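Local coordinates for farnesyl pyrophosphate synthase (Pseudomonas aeruginosa, PDB 3ZOU), which catalyses the condensation of geranyl diphosphate with isopentenyl diphosphate to give the C15 isoprenoid precursor farnesyl diphosphate, at residues Cys56-Gly61 with Asp275-Ser280; Leu50-Ala55 with Asp67-Ala72; Phe219-Asp224 with Gly261-Leu266. All blocks are in the same frame, centred on the assembly; numbering follows the deposited sequence.

Interaction 1 of 3, residues Cys56-Gly61 with Asp275-Ser280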
loop_
_atom_site.group_PDB
_atom_site.type_symbol
_atom_site.label_atom_id
_atom_site.label_comp_id
_atom_site.label_asym_id
_atom_site.label_seq_id
_atom_site.Cartn_x
_atom_site.Cartn_y
_atom_site.Cartn_z
ATOM N N CYS A 56 22.635 4.616 -4.953
ATOM C CA CYS A 56 23.351 3.705 -4.097
ATOM C C CYS A 56 24.849 3.755 -4.531
ATOM O O CYS A 56 25.706 3.978 -3.648
ATOM C CB CYS A 56 22.782 2.335 -4.248
ATOM S SG CYS A 56 23.570 1.077 -3.230
ATOM N N GLU A 57 25.132 3.649 -5.822
ATOM C CA GLU A 57 26.550 3.708 -6.339
ATOM C C GLU A 57 27.191 5.056 -6.094
ATOM O O GLU A 57 28.414 5.144 -5.788
ATOM C CB GLU A 57 26.641 3.336 -7.803
ATOM C CG GLU A 57 26.224 1.942 -8.133
ATOM C CD GLU A 57 26.395 1.687 -9.671
ATOM O OE1 GLU A 57 27.339 2.194 -10.294
ATOM O OE2 GLU A 57 25.548 1.058 -10.291
ATOM N N ALA A 58 26.419 6.123 -6.176
ATOM C CA ALA A 58 26.911 7.474 -5.979
ATOM C C ALA A 58 27.536 7.617 -4.622
ATOM O O ALA A 58 28.459 8.433 -4.427
ATOM C CB ALA A 58 25.806 8.518 -6.154
ATOM N N LEU A 59 27.013 6.867 -3.632
ATOM C CA LEU A 59 27.517 6.934 -2.243
ATOM C C LEU A 59 28.451 5.797 -1.945
ATOM O O LEU A 59 28.742 5.563 -0.774
ATOM C CB LEU A 59 26.363 6.927 -1.211
ATOM C CG LEU A 59 25.429 8.148 -1.322
ATOM C CD1 LEU A 59 24.408 8.110 -0.206
ATOM C CD2 LEU A 59 26.076 9.510 -1.348
ATOM N N GLY A 60 28.881 5.098 -2.991
ATOM C CA GLY A 60 29.844 3.963 -2.877
ATOM C C GLY A 60 29.286 2.604 -2.516
ATOM O O GLY A 60 30.070 1.686 -2.188
ATOM N N GLY A 61 27.955 2.426 -2.540
ATOM C CA GLY A 61 27.385 1.115 -2.269
ATOM C C GLY A 61 27.379 0.205 -3.453
ATOM O O GLY A 61 27.213 0.640 -4.565
ATOM N N ASP A 275 28.038 18.263 -7.195
ATOM C CA ASP A 275 29.413 18.789 -7.076
ATOM C C ASP A 275 30.054 18.208 -5.844
ATOM O O ASP A 275 29.452 18.123 -4.747
ATOM C CB ASP A 275 29.444 20.316 -7.061
ATOM C CG ASP A 275 29.254 20.896 -8.433
ATOM O OD1 ASP A 275 29.553 20.191 -9.441
ATOM O OD2 ASP A 275 28.837 22.080 -8.497
ATOM N N GLY A 276 31.263 17.722 -6.003
ATOM C CA GLY A 276 31.908 17.097 -4.851
ATOM C C GLY A 276 31.622 15.626 -4.680
ATOM O O GLY A 276 32.357 14.930 -3.972
ATOM N N PHE A 277 30.591 15.093 -5.340
ATOM C CA PHE A 277 30.468 13.665 -5.347
ATOM C C PHE A 277 31.573 13.082 -6.224
ATOM O O PHE A 277 31.980 13.686 -7.217
ATOM C CB PHE A 277 29.111 13.195 -5.898
ATOM C CG PHE A 277 27.977 13.316 -4.924
ATOM C CD1 PHE A 277 27.534 14.548 -4.488
ATOM C CD2 PHE A 277 27.339 12.193 -4.477
ATOM C CE1 PHE A 277 26.460 14.673 -3.611
ATOM C CE2 PHE A 277 26.254 12.311 -3.589
ATOM C CZ PHE A 277 25.825 13.535 -3.172
ATOM N N PRO A 278 31.968 11.856 -5.915
ATOM C CA PRO A 278 33.011 11.218 -6.689
ATOM C C PRO A 278 32.572 10.756 -8.061
ATOM O O PRO A 278 31.396 10.922 -8.470
ATOM C CB PRO A 278 33.374 10.000 -5.840
ATOM C CG PRO A 278 32.130 9.650 -5.108
ATOM C CD PRO A 278 31.482 10.975 -4.822
ATOM N N PRO A 279 33.505 10.126 -8.811
ATOM C CA PRO A 279 33.145 9.619 -10.112
ATOM C C PRO A 279 32.020 8.571 -10.128
ATOM O O PRO A 279 31.397 8.351 -11.186
ATOM C CB PRO A 279 34.474 8.997 -10.610
ATOM C CG PRO A 279 35.456 9.953 -10.065
ATOM C CD PRO A 279 34.996 10.106 -8.629
ATOM N N SER A 280 31.805 7.863 -9.021
ATOM C CA SER A 280 30.774 6.830 -9.006
ATOM C C SER A 280 29.354 7.490 -9.156
ATOM O O SER A 280 28.374 6.758 -9.392
ATOM C CB SER A 280 30.810 5.988 -7.719
ATOM O OG SER A 280 30.640 6.818 -6.617
HETATM O O HOH W 1 29.115 4.335 -10.358
#
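This is a surface contact between the C-terminal end of helix 47-58 and the loop that joins helix 256-273 to helix 282-293. The helix ends in a Schellman motif. Gly60, with positive phi, is its C-prime residue. Gly61 N reaches back to Cys56 O at 2.9 Å, and Gly60 N binds Glu57 O at 2.8 Å. Glu57 O also accepts from the loop, where Ser280 OG donates to it at 2.9 Å. The hydroxyl comes from above the carbonyl plane, 30° out of it. Ser280 OG sits between its own backbone N and carbonyl carbon (chi1 59°), which turns it to the helix end. A water adds a second link. It donates to Glu57 OE1 and to Ser280 O. The other carboxylate oxygen, Glu57 OE2, is bound by the hydroxyl of Tyr6. Beside the polar part, Phe277 brings its ring to the helix end. Phe277 CE2 meets Leu59 CD2 at 3.6 Å, the two side chains crossing obliquely. Ala58 O lies at the ring edge, 3.9 Å from Phe277 CD2. Leu59 and Phe277 both rest on Leu208 of helix 202-227, while Arg285 of helix 282-293 holds the carbonyls of Phe277 and Pro278.

Interaction 2 of 3, residues Leu50-Ala55 with Asp67-Ala72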
loop_
_atom_site.group_PDB
_atom_site.type_symbol
_atom_site.label_atom_id
_atom_site.label_comp_id
_atom_site.label_asym_id
_atom_site.label_seq_id
_atom_site.Cartn_x
_atom_site.Cartn_y
_atom_site.Cartn_z
ATOM N N LEU A 50 16.704 2.579 -11.974
ATOM C CA LEU A 50 18.016 3.179 -12.426
ATOM C C LEU A 50 18.466 4.150 -11.341
ATOM O O LEU A 50 19.599 4.202 -10.881
ATOM C CB LEU A 50 17.814 3.863 -13.751
ATOM C CG LEU A 50 19.090 4.334 -14.533
ATOM C CD1 LEU A 50 18.712 4.648 -15.952
ATOM C CD2 LEU A 50 19.668 5.521 -13.852
ATOM N N LEU A 51 17.532 5.016 -10.917
ATOM C CA LEU A 51 17.813 6.024 -9.939
ATOM C C LEU A 51 18.261 5.408 -8.622
ATOM O O LEU A 51 19.144 5.938 -7.945
ATOM C CB LEU A 51 16.606 6.958 -9.746
ATOM C CG LEU A 51 16.388 7.975 -10.881
ATOM C CD1 LEU A 51 15.009 8.609 -10.837
ATOM C CD2 LEU A 51 17.480 9.037 -10.884
ATOM N N ALA A 52 17.527 4.388 -8.150
ATOM C CA ALA A 52 17.900 3.710 -6.874
ATOM C C ALA A 52 19.307 3.114 -6.987
ATOM O O ALA A 52 20.100 3.315 -6.098
ATOM C CB ALA A 52 16.867 2.651 -6.523
ATOM N N TYR A 53 19.571 2.388 -8.038
ATOM C CA TYR A 53 20.927 1.790 -8.196
ATOM C C TYR A 53 21.952 2.911 -8.272
ATOM O O TYR A 53 23.008 2.829 -7.639
ATOM C CB TYR A 53 20.998 0.956 -9.476
ATOM C CG TYR A 53 20.221 -0.333 -9.351
ATOM C CD1 TYR A 53 20.459 -1.243 -8.331
ATOM C CD2 TYR A 53 19.271 -0.696 -10.297
ATOM C CE1 TYR A 53 19.782 -2.434 -8.247
ATOM C CE2 TYR A 53 18.535 -1.873 -10.182
ATOM C CZ TYR A 53 18.839 -2.768 -9.178
ATOM O OH TYR A 53 18.116 -3.972 -9.039
ATOM N N ALA A 54 21.657 3.958 -9.037
ATOM C CA ALA A 54 22.677 4.986 -9.306
ATOM C C ALA A 54 22.918 5.760 -8.030
ATOM O O ALA A 54 24.053 6.192 -7.766
ATOM C CB ALA A 54 22.299 5.882 -10.465
ATOM N N ALA A 55 21.875 6.072 -7.232
ATOM C CA ALA A 55 22.096 6.761 -5.989
ATOM C C ALA A 55 22.923 5.898 -5.001
ATOM O O ALA A 55 23.747 6.447 -4.246
ATOM C CB ALA A 55 20.734 7.170 -5.361
ATOM N N ASP A 67 18.657 -3.631 -4.556
ATOM C CA ASP A 67 17.648 -4.435 -5.316
ATOM C C ASP A 67 16.226 -4.284 -4.776
ATOM O O ASP A 67 15.292 -4.134 -5.565
ATOM C CB ASP A 67 17.993 -5.930 -5.297
ATOM C CG ASP A 67 19.144 -6.303 -6.277
ATOM O OD1 ASP A 67 19.486 -5.560 -7.199
ATOM O OD2 ASP A 67 19.702 -7.454 -6.131
ATOM N N ALA A 68 16.055 -4.368 -3.481
ATOM C CA ALA A 68 14.670 -4.276 -2.926
ATOM C C ALA A 68 14.103 -2.880 -3.156
ATOM O O ALA A 68 12.936 -2.739 -3.540
ATOM C CB ALA A 68 14.636 -4.674 -1.481
ATOM N N ALA A 69 14.922 -1.862 -2.944
ATOM C CA ALA A 69 14.549 -0.472 -3.253
ATOM C C ALA A 69 14.084 -0.295 -4.688
ATOM O O ALA A 69 13.012 0.283 -4.919
ATOM C CB ALA A 69 15.738 0.435 -3.023
ATOM N N ALA A 70 14.829 -0.839 -5.659
ATOM C CA ALA A 70 14.536 -0.782 -7.059
ATOM C C ALA A 70 13.185 -1.462 -7.327
ATOM O O ALA A 70 12.355 -0.905 -8.027
ATOM C CB ALA A 70 15.681 -1.456 -7.822
ATOM N N CYS A 71 12.990 -2.631 -6.740
ATOM C CA CYS A 71 11.720 -3.320 -6.937
ATOM C C CYS A 71 10.519 -2.560 -6.365
ATOM O O CYS A 71 9.529 -2.363 -7.036
ATOM C CB CYS A 71 11.722 -4.648 -6.292
ATOM S SG CYS A 71 12.735 -5.922 -7.115
ATOM N N ALA A 72 10.722 -2.043 -5.182
ATOM C CA ALA A 72 9.615 -1.324 -4.490
ATOM C C ALA A 72 9.197 -0.119 -5.268
ATOM O O ALA A 72 7.996 0.122 -5.472
ATOM C CB ALA A 72 9.986 -0.973 -3.086
#
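Helices 47-58 and 67-85 follow each other in the chain and pack as an antiparallel hairpin within the all-alpha isoprenoid synthase fold. Their short segments run at 156° to each other, with axes 8.5 Å apart. The apolar part is built mainly from methyl groups. Ala52 CB points at the other helix, meeting Ala69 CB at 4.3 Å and Ala70 N at 4.1 Å. Small residues at these positions let the two backbones come close, with the CA atoms of Ala52 and Ala70 5.6 Å apart. The methyl of Ala70 also touches the phenol end of Tyr53, with Ala70 CB 3.7 Å from Tyr53 CZ. The polar part is one bond at the tip of that phenol. Tyr53 CG stands anti to the carbonyl carbon (chi1 -72°), and the ring reaches across to helix 67-85. Tyr53 OH donates to Asp67 OD1 at 2.8 Å. The acceptor oxygen lies in the plane of the ring, at its edge. Ring and carboxylate planes are nearly perpendicular, 87° apart. The hydroxyl meets Asp67 OD1 from above the carboxylate plane. The same oxygen forms a salt bridge with Arg13 NE of helix 3-19, whose Cys10 also touches Tyr53. A neutral and a charged donor thus share Asp67 OD1, which probably keeps the carboxylate ionised at the first turn of its helix.

Interaction 3 of 3, residues Phe219-Asp224 with Gly261-Leu266. With MG (magnesium ion), chain F.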
loop_
_atom_site.group_PDB
_atom_site.type_symbol
_atom_site.label_atom_id
_atom_site.label_comp_id
_atom_site.label_asym_id
_atom_site.label_seq_id
_atom_site.Cartn_x
_atom_site.Cartn_y
_atom_site.Cartn_z
ATOM N N PHE A 219 12.462 16.372 -16.707
ATOM C CA PHE A 219 11.786 15.436 -17.490
ATOM C C PHE A 219 10.457 15.972 -18.018
ATOM O O PHE A 219 10.136 15.789 -19.189
ATOM C CB PHE A 219 11.439 14.181 -16.726
ATOM C CG PHE A 219 10.864 13.144 -17.626
ATOM C CD1 PHE A 219 11.693 12.505 -18.559
ATOM C CD2 PHE A 219 9.498 12.849 -17.632
ATOM C CE1 PHE A 219 11.175 11.564 -19.462
ATOM C CE2 PHE A 219 8.978 11.888 -18.512
ATOM C CZ PHE A 219 9.822 11.264 -19.441
ATOM N N GLN A 220 9.735 16.652 -17.142
ATOM C CA GLN A 220 8.424 17.147 -17.523
ATOM C C GLN A 220 8.530 18.316 -18.520
ATOM O O GLN A 220 7.736 18.404 -19.466
ATOM C CB GLN A 220 7.633 17.570 -16.287
ATOM C CG GLN A 220 7.321 16.389 -15.391
ATOM C CD GLN A 220 6.464 15.331 -16.063
ATOM O OE1 GLN A 220 5.643 15.603 -16.953
ATOM N NE2 GLN A 220 6.720 14.068 -15.717
ATOM N N VAL A 221 9.505 19.177 -18.274
ATOM C CA VAL A 221 9.754 20.313 -19.205
ATOM C C VAL A 221 10.126 19.784 -20.573
ATOM O O VAL A 221 9.546 20.192 -21.636
ATOM C CB VAL A 221 10.810 21.269 -18.650
ATOM C CG1 VAL A 221 11.088 22.399 -19.678
ATOM C CG2 VAL A 221 10.438 21.838 -17.291
ATOM N N GLN A 222 11.120 18.876 -20.614
ATOM C CA GLN A 222 11.541 18.342 -21.936
ATOM C C GLN A 222 10.412 17.554 -22.612
ATOM O O GLN A 222 10.265 17.578 -23.845
ATOM C CB GLN A 222 12.834 17.509 -21.803
ATOM C CG GLN A 222 13.409 16.974 -23.083
ATOM C CD GLN A 222 13.937 18.098 -23.984
ATOM O OE1 GLN A 222 14.019 19.260 -23.560
ATOM N NE2 GLN A 222 14.243 17.767 -25.205
ATOM N N ASP A 223 9.595 16.816 -21.864
ATOM C CA ASP A 223 8.487 16.090 -22.495
ATOM C C ASP A 223 7.505 17.040 -23.215
ATOM O O ASP A 223 7.060 16.727 -24.338
ATOM C CB ASP A 223 7.658 15.329 -21.468
ATOM C CG ASP A 223 8.212 13.971 -21.150
ATOM O OD1 ASP A 223 9.306 13.608 -21.655
ATOM O OD2 ASP A 223 7.583 13.242 -20.309
ATOM N N ASP A 224 7.216 18.161 -22.568
ATOM C CA ASP A 224 6.334 19.189 -23.098
ATOM C C ASP A 224 6.970 19.758 -24.365
ATOM O O ASP A 224 6.274 19.987 -25.380
ATOM C CB ASP A 224 6.048 20.335 -22.133
ATOM C CG ASP A 224 5.053 19.963 -21.016
ATOM O OD1 ASP A 224 4.592 18.824 -21.026
ATOM O OD2 ASP A 224 4.787 20.864 -20.201
ATOM N N GLY A 261 15.409 26.747 -22.505
ATOM C CA GLY A 261 16.323 27.312 -21.581
ATOM C C GLY A 261 16.231 26.842 -20.156
ATOM O O GLY A 261 17.215 26.644 -19.402
ATOM N N TYR A 262 14.963 26.747 -19.721
ATOM C CA TYR A 262 14.682 26.273 -18.404
ATOM C C TYR A 262 15.079 24.794 -18.223
ATOM O O TYR A 262 15.576 24.462 -17.195
ATOM C CB TYR A 262 13.192 26.450 -18.143
ATOM C CG TYR A 262 12.716 26.123 -16.725
ATOM C CD1 TYR A 262 13.421 26.528 -15.577
ATOM C CD2 TYR A 262 11.528 25.413 -16.557
ATOM C CE1 TYR A 262 12.949 26.262 -14.298
ATOM C CE2 TYR A 262 11.056 25.148 -15.273
ATOM C CZ TYR A 262 11.776 25.551 -14.170
ATOM O OH TYR A 262 11.336 25.252 -12.888
ATOM N N ALA A 263 14.901 24.001 -19.238
ATOM C CA ALA A 263 15.341 22.581 -19.189
ATOM C C ALA A 263 16.818 22.515 -18.939
ATOM O O ALA A 263 17.272 21.780 -18.076
ATOM C CB ALA A 263 14.964 21.843 -20.440
ATOM N N LEU A 264 17.582 23.372 -19.628
ATOM C CA LEU A 264 19.019 23.405 -19.326
ATOM C C LEU A 264 19.381 23.841 -17.935
ATOM O O LEU A 264 20.281 23.320 -17.292
ATOM C CB LEU A 264 19.803 24.287 -20.344
ATOM C CG LEU A 264 19.662 23.874 -21.798
ATOM C CD1 LEU A 264 20.589 24.751 -22.629
ATOM C CD2 LEU A 264 19.975 22.425 -22.069
ATOM N N GLU A 265 18.653 24.842 -17.432
ATOM C CA GLU A 265 18.867 25.328 -16.080
ATOM C C GLU A 265 18.608 24.228 -15.045
ATOM O O GLU A 265 19.341 24.125 -14.078
ATOM C CB GLU A 265 17.963 26.532 -15.789
ATOM C CG GLU A 265 18.313 27.730 -16.661
ATOM C CD GLU A 265 17.352 28.880 -16.578
ATOM O OE1 GLU A 265 16.195 28.731 -16.112
ATOM O OE2 GLU A 265 17.788 29.943 -17.056
ATOM N N LEU A 266 17.579 23.419 -15.275
ATOM C CA LEU A 266 17.226 22.294 -14.371
ATOM C C LEU A 266 18.326 21.212 -14.415
ATOM O O LEU A 266 18.792 20.736 -13.373
ATOM C CB LEU A 266 15.849 21.707 -14.719
ATOM C CG LEU A 266 14.666 22.678 -14.410
ATOM C CD1 LEU A 266 13.482 22.181 -15.151
ATOM C CD2 LEU A 266 14.455 22.779 -12.887
HETATM MG MG MG F . 3.388 17.862 -19.544
HETATM O O HOH W 2 5.150 17.565 -18.655
HETATM O O HOH W 3 3.488 19.892 -18.176
HETATM O O HOH W 4 3.736 15.929 -20.612
HETATM O O HOH W 5 1.757 18.324 -20.873
HETATM O O HOH W 6 2.380 16.774 -18.320
#
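Val221 carries most of the packing between helices 202-227 and 256-273. Here the short segments run antiparallel at 155°, with axes 9.1 Å apart. The tight part is wholly apolar. Val221 CG1 stands anti to the backbone N (chi1 177°) and meets Ala263 CB at 4.0 Å. The other branch, Val221 CG2, enters between two side chains. It touches Leu266 CD1 at 3.7 Å and Tyr262 CD2 at 3.8 Å. Val221 and Tyr262 cross at about a right angle. Leu266 CD1 sits over the centre of the Tyr262 ring, so leucine, tyrosine and valine form one compact cluster. The ring is held at its far end too, where its hydroxyl bonds to Glu175. At the margin the packing loosens. Gln222 OE1 only grazes Ala263 CB at 4.2 Å, and Gln222 NE2 is bound to the carbonyl of Arg294.

Val221 belongs to the sequence Phe-Gln-Val-Gln-Asp-Asp. Asp223 and Asp224 begin the second aspartate-rich DDxxD motif of the prenyl synthases. Asp224 makes no contact with 261-266 and serves the metal instead. Its OD1 binds a magnesium ion at 2.1 Å, the only protein atom in a shell completed by five waters. One of these waters donates to Asp224 OD2, but its oxygen sits at a long 2.5 Å from the magnesium, so this second link from carboxylate to ion is looser. Asp224 OD2 also takes the backbone N-H of Tyr250. Another metal-bound water donates to both Gln220 O and Gln220 OE1. The bend of the Gln220 chain at chi2 (-62°) turns OE1 to the same side as the carbonyl, so one water can reach both.

Interactions 1 and 2 share helix 47-58, and their centres lie 15 Å apart. Interaction 2 packs the helix against helix 67-85, and interaction 1 closes its end with a distant loop. Interaction 3 is about 24 Å from each, centre to centre, and touches neither. Its nearest atoms are about 9 Å from interaction 2 and 11 Å from interaction 1. Helix 67-85 goes on to Ser80, Leu81, His83 and Asp84 of the geranyl diphosphate pocket, where Asp84 and Asp90 bind two other magnesium ions. Gln220 of interaction 3 touches Thr182 of that pocket. The benzoxazolone fragment touches Leu50, and the side chains of Tyr53 and Gln222 are each about 12 Å from it.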